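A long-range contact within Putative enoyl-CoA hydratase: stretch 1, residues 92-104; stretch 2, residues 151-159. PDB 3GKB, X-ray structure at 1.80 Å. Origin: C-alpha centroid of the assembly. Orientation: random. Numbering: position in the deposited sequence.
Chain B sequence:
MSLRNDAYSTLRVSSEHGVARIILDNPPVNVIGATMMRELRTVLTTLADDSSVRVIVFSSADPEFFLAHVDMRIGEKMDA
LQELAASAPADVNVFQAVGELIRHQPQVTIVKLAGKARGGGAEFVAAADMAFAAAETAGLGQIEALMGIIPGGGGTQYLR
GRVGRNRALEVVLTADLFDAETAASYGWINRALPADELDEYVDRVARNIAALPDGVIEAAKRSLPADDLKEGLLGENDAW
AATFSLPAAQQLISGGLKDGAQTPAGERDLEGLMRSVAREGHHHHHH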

# COMPACT_ATOMS: atom_id res chain seq x y z
N VAL B 92 24.48 -0.57 9.85
CA VAL B 92 24.17 -1.02 8.51
C VAL B 92 25.28 -2.01 8.11
O VAL B 92 26.47 -1.69 8.20
CB VAL B 92 24.12 0.19 7.52
CG1 VAL B 92 24.09 -0.27 6.05
CG2 VAL B 92 22.99 1.15 7.88
N ASN B 93 24.89 -3.22 7.71
CA ASN B 93 25.88 -4.20 7.26
C ASN B 93 26.39 -3.91 5.86
O ASN B 93 25.86 -3.03 5.15
CB ASN B 93 25.39 -5.63 7.46
CG ASN B 93 24.40 -6.08 6.40
OD1 ASN B 93 24.51 -5.71 5.24
ND2 ASN B 93 23.47 -6.94 6.79
N VAL B 94 27.42 -4.66 5.47
CA VAL B 94 28.16 -4.42 4.21
C VAL B 94 27.25 -4.51 2.96
O VAL B 94 27.44 -3.79 2.00
CB VAL B 94 29.41 -5.36 4.11
CG1 VAL B 94 29.01 -6.80 3.79
CG2 VAL B 94 30.37 -4.83 3.07
N PHE B 95 26.24 -5.38 3.01
CA PHE B 95 25.30 -5.53 1.92
C PHE B 95 24.21 -4.47 1.91
O PHE B 95 23.86 -3.92 0.85
CB PHE B 95 24.74 -6.93 1.95
CG PHE B 95 25.81 -7.97 1.79
CD1 PHE B 95 26.46 -8.09 0.56
CD2 PHE B 95 26.23 -8.73 2.86
CE1 PHE B 95 27.49 -9.01 0.39
CE2 PHE B 95 27.27 -9.66 2.69
CZ PHE B 95 27.89 -9.79 1.45
N GLN B 96 23.66 -4.20 3.09
CA GLN B 96 22.70 -3.11 3.27
C GLN B 96 23.31 -1.77 2.85
O GLN B 96 22.59 -0.90 2.40
CB GLN B 96 22.24 -3.04 4.72
CG GLN B 96 21.45 -4.28 5.17
CD GLN B 96 21.23 -4.33 6.68
OE1 GLN B 96 21.97 -3.70 7.46
NE2 GLN B 96 20.22 -5.11 7.10
N ALA B 97 24.64 -1.63 2.94
CA ALA B 97 25.29 -0.37 2.59
C ALA B 97 25.04 0.06 1.14
O ALA B 97 24.98 1.26 0.89
CB ALA B 97 26.78 -0.43 2.86
N VAL B 98 24.84 -0.89 0.22
CA VAL B 98 24.54 -0.57 -1.19
C VAL B 98 23.18 0.14 -1.32
O VAL B 98 23.08 1.29 -1.79
CB VAL B 98 24.52 -1.85 -2.08
CG1 VAL B 98 24.14 -1.51 -3.53
CG2 VAL B 98 25.83 -2.61 -1.95
N GLY B 99 22.12 -0.54 -0.89
CA GLY B 99 20.79 0.08 -0.91
C GLY B 99 20.71 1.35 -0.06
O GLY B 99 20.07 2.33 -0.45
N GLU B 100 21.38 1.37 1.08
CA GLU B 100 21.35 2.56 1.91
C GLU B 100 22.04 3.75 1.26
O GLU B 100 21.58 4.87 1.41
CB GLU B 100 21.88 2.25 3.32
CG GLU B 100 20.92 1.33 4.10
CD GLU B 100 19.52 1.90 4.19
OE1 GLU B 100 19.27 2.86 4.97
OE2 GLU B 100 18.65 1.40 3.44
N LEU B 101 23.11 3.51 0.50
CA LEU B 101 23.74 4.62 -0.26
C LEU B 101 22.74 5.18 -1.29
O LEU B 101 22.51 6.38 -1.38
CB LEU B 101 25.00 4.11 -0.94
CG LEU B 101 25.91 5.12 -1.64
CD1 LEU B 101 26.43 6.15 -0.66
CD2 LEU B 101 27.01 4.32 -2.30
N ILE B 102 22.10 4.29 -2.04
CA ILE B 102 21.08 4.70 -3.03
C ILE B 102 19.92 5.47 -2.37
O ILE B 102 19.49 6.54 -2.86
CB ILE B 102 20.54 3.46 -3.80
CG1 ILE B 102 21.63 2.83 -4.67
CG2 ILE B 102 19.34 3.86 -4.68
CD1 ILE B 102 21.36 1.38 -5.14
N ARG B 103 19.40 4.94 -1.28
CA ARG B 103 18.23 5.54 -0.62
C ARG B 103 18.50 6.98 -0.14
O ARG B 103 17.59 7.78 -0.07
CB ARG B 103 17.81 4.75 0.62
CG ARG B 103 17.00 3.49 0.35
CD ARG B 103 15.96 3.22 1.45
NE ARG B 103 16.55 3.23 2.78
CZ ARG B 103 16.10 3.90 3.84
NH1 ARG B 103 16.75 3.80 5.00
NH2 ARG B 103 14.99 4.63 3.79
N HIS B 104 19.75 7.27 0.23
CA HIS B 104 20.13 8.60 0.75
C HIS B 104 20.81 9.53 -0.27
O HIS B 104 21.27 10.64 0.08
CB HIS B 104 20.97 8.41 2.01
CG HIS B 104 20.21 7.74 3.11
ND1 HIS B 104 20.29 6.39 3.35
CD2 HIS B 104 19.33 8.24 4.01
CE1 HIS B 104 19.51 6.08 4.37
NE2 HIS B 104 18.92 7.19 4.79
N PRO B 151 16.95 -12.25 2.71
CA PRO B 151 17.63 -11.04 2.26
C PRO B 151 18.34 -10.33 3.40
O PRO B 151 17.77 -10.16 4.46
CB PRO B 151 16.48 -10.20 1.70
CG PRO B 151 15.42 -11.18 1.35
CD PRO B 151 15.53 -12.28 2.33
N GLY B 152 19.61 -10.00 3.20
CA GLY B 152 20.41 -9.33 4.17
C GLY B 152 20.94 -7.98 3.72
O GLY B 152 21.77 -7.38 4.40
N GLY B 153 20.41 -7.49 2.61
CA GLY B 153 20.80 -6.22 2.06
C GLY B 153 19.71 -5.14 2.09
O GLY B 153 19.79 -4.18 1.32
N GLY B 154 18.72 -5.30 2.97
CA GLY B 154 17.66 -4.31 3.15
C GLY B 154 16.32 -4.77 2.57
O GLY B 154 15.29 -4.17 2.88
N GLY B 155 16.34 -5.82 1.75
CA GLY B 155 15.17 -6.27 1.00
C GLY B 155 13.92 -6.54 1.82
O GLY B 155 12.80 -6.20 1.37
N THR B 156 14.10 -7.14 3.00
CA THR B 156 12.93 -7.42 3.84
C THR B 156 12.24 -6.10 4.24
O THR B 156 11.01 -6.00 4.24
CB THR B 156 13.26 -8.25 5.10
OG1 THR B 156 14.11 -7.51 5.96
CG2 THR B 156 13.88 -9.61 4.74
N GLN B 157 13.06 -5.08 4.52
CA GLN B 157 12.53 -3.80 4.94
C GLN B 157 12.01 -2.93 3.80
O GLN B 157 10.98 -2.24 3.96
CB GLN B 157 13.56 -3.04 5.78
CG GLN B 157 14.11 -3.88 6.96
CD GLN B 157 12.98 -4.42 7.84
OE1 GLN B 157 12.24 -3.66 8.43
NE2 GLN B 157 12.81 -5.74 7.88
N TYR B 158 12.69 -2.97 2.65
CA TYR B 158 12.21 -2.26 1.49
C TYR B 158 10.85 -2.84 1.06
O TYR B 158 9.93 -2.10 0.73
CB TYR B 158 13.21 -2.29 0.34
CG TYR B 158 14.61 -1.77 0.69
CD1 TYR B 158 14.85 -0.94 1.80
CD2 TYR B 158 15.69 -2.12 -0.10
CE1 TYR B 158 16.12 -0.47 2.08
CE2 TYR B 158 16.95 -1.69 0.17
CZ TYR B 158 17.18 -0.84 1.24
OH TYR B 158 18.47 -0.41 1.49
N LEU B 159 10.74 -4.16 1.08
CA LEU B 159 9.45 -4.82 0.80
C LEU B 159 8.44 -4.48 1.85
O LEU B 159 7.31 -4.12 1.52
CB LEU B 159 9.62 -6.34 0.74
CG LEU B 159 10.25 -6.84 -0.58
CD1 LEU B 159 10.84 -8.24 -0.41
CD2 LEU B 159 9.20 -6.84 -1.72
O HOH W 1 21.55 -3.46 -0.52

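This is a small contact of close backbone packing, pinned by two direct hydrogen bonds and a bridging water, in which a glycine-rich loop packs closely on the start of one helix and a tyrosine from the following helix reaches a glutamate farther along. The two stretches bury 312 Å² between them, both sides summed. The backbones come nearest at Gln-96 and Gly-153, whose CA atoms lie 3.8 Å apart. The helix axes stay 11.4 Å apart at closest approach; the loop and the Tyr-158 side chain make the contacts across.

Asn-93 has two roles. Asn-93 OD1 caps the helix start, accepting from Gln-96 N at 2.8 Å and, weakly, from Phe-95 N at 2.8 Å. Asn-93 ND2 donates to Gly-152 O at 3.0 Å, which ties the cap to the loop. Gln-96 OE1 accepts from Asn-93 N at 3.0 Å, and Gln-96 CG packs 3.2 Å from Gly-152 O.

A water joins the two backbones. It donates to Phe-95 O at 2.7 Å and to Gly-153 O at 2.6 Å, and accepts from Gly-99 N at 3.0 Å.

Tyr-158 has the largest area covered by the other stretch. Tyr-158 OH donates to Glu-100 OE2 at 2.7 Å. Glu-100 OE2 also accepts from Arg-103 NE at 2.9 Å, while Arg-103 NH1 forms a salt bridge with Glu-100 OE1 at 2.7 Å. The carboxylate is thus held by both residues. Arg-103 CD also packs 3.7 Å from Tyr-158 CE1.

Glycines make room for this approach. The Tyr-158 OH lies 3.2 Å from Gly-99 C, and a CB on Gly-99 would clash with that hydroxyl. Gly-154, at the N-cap position of the second helix, has a positive phi of 107°; a CB there would clash with Tyr-158 CZ.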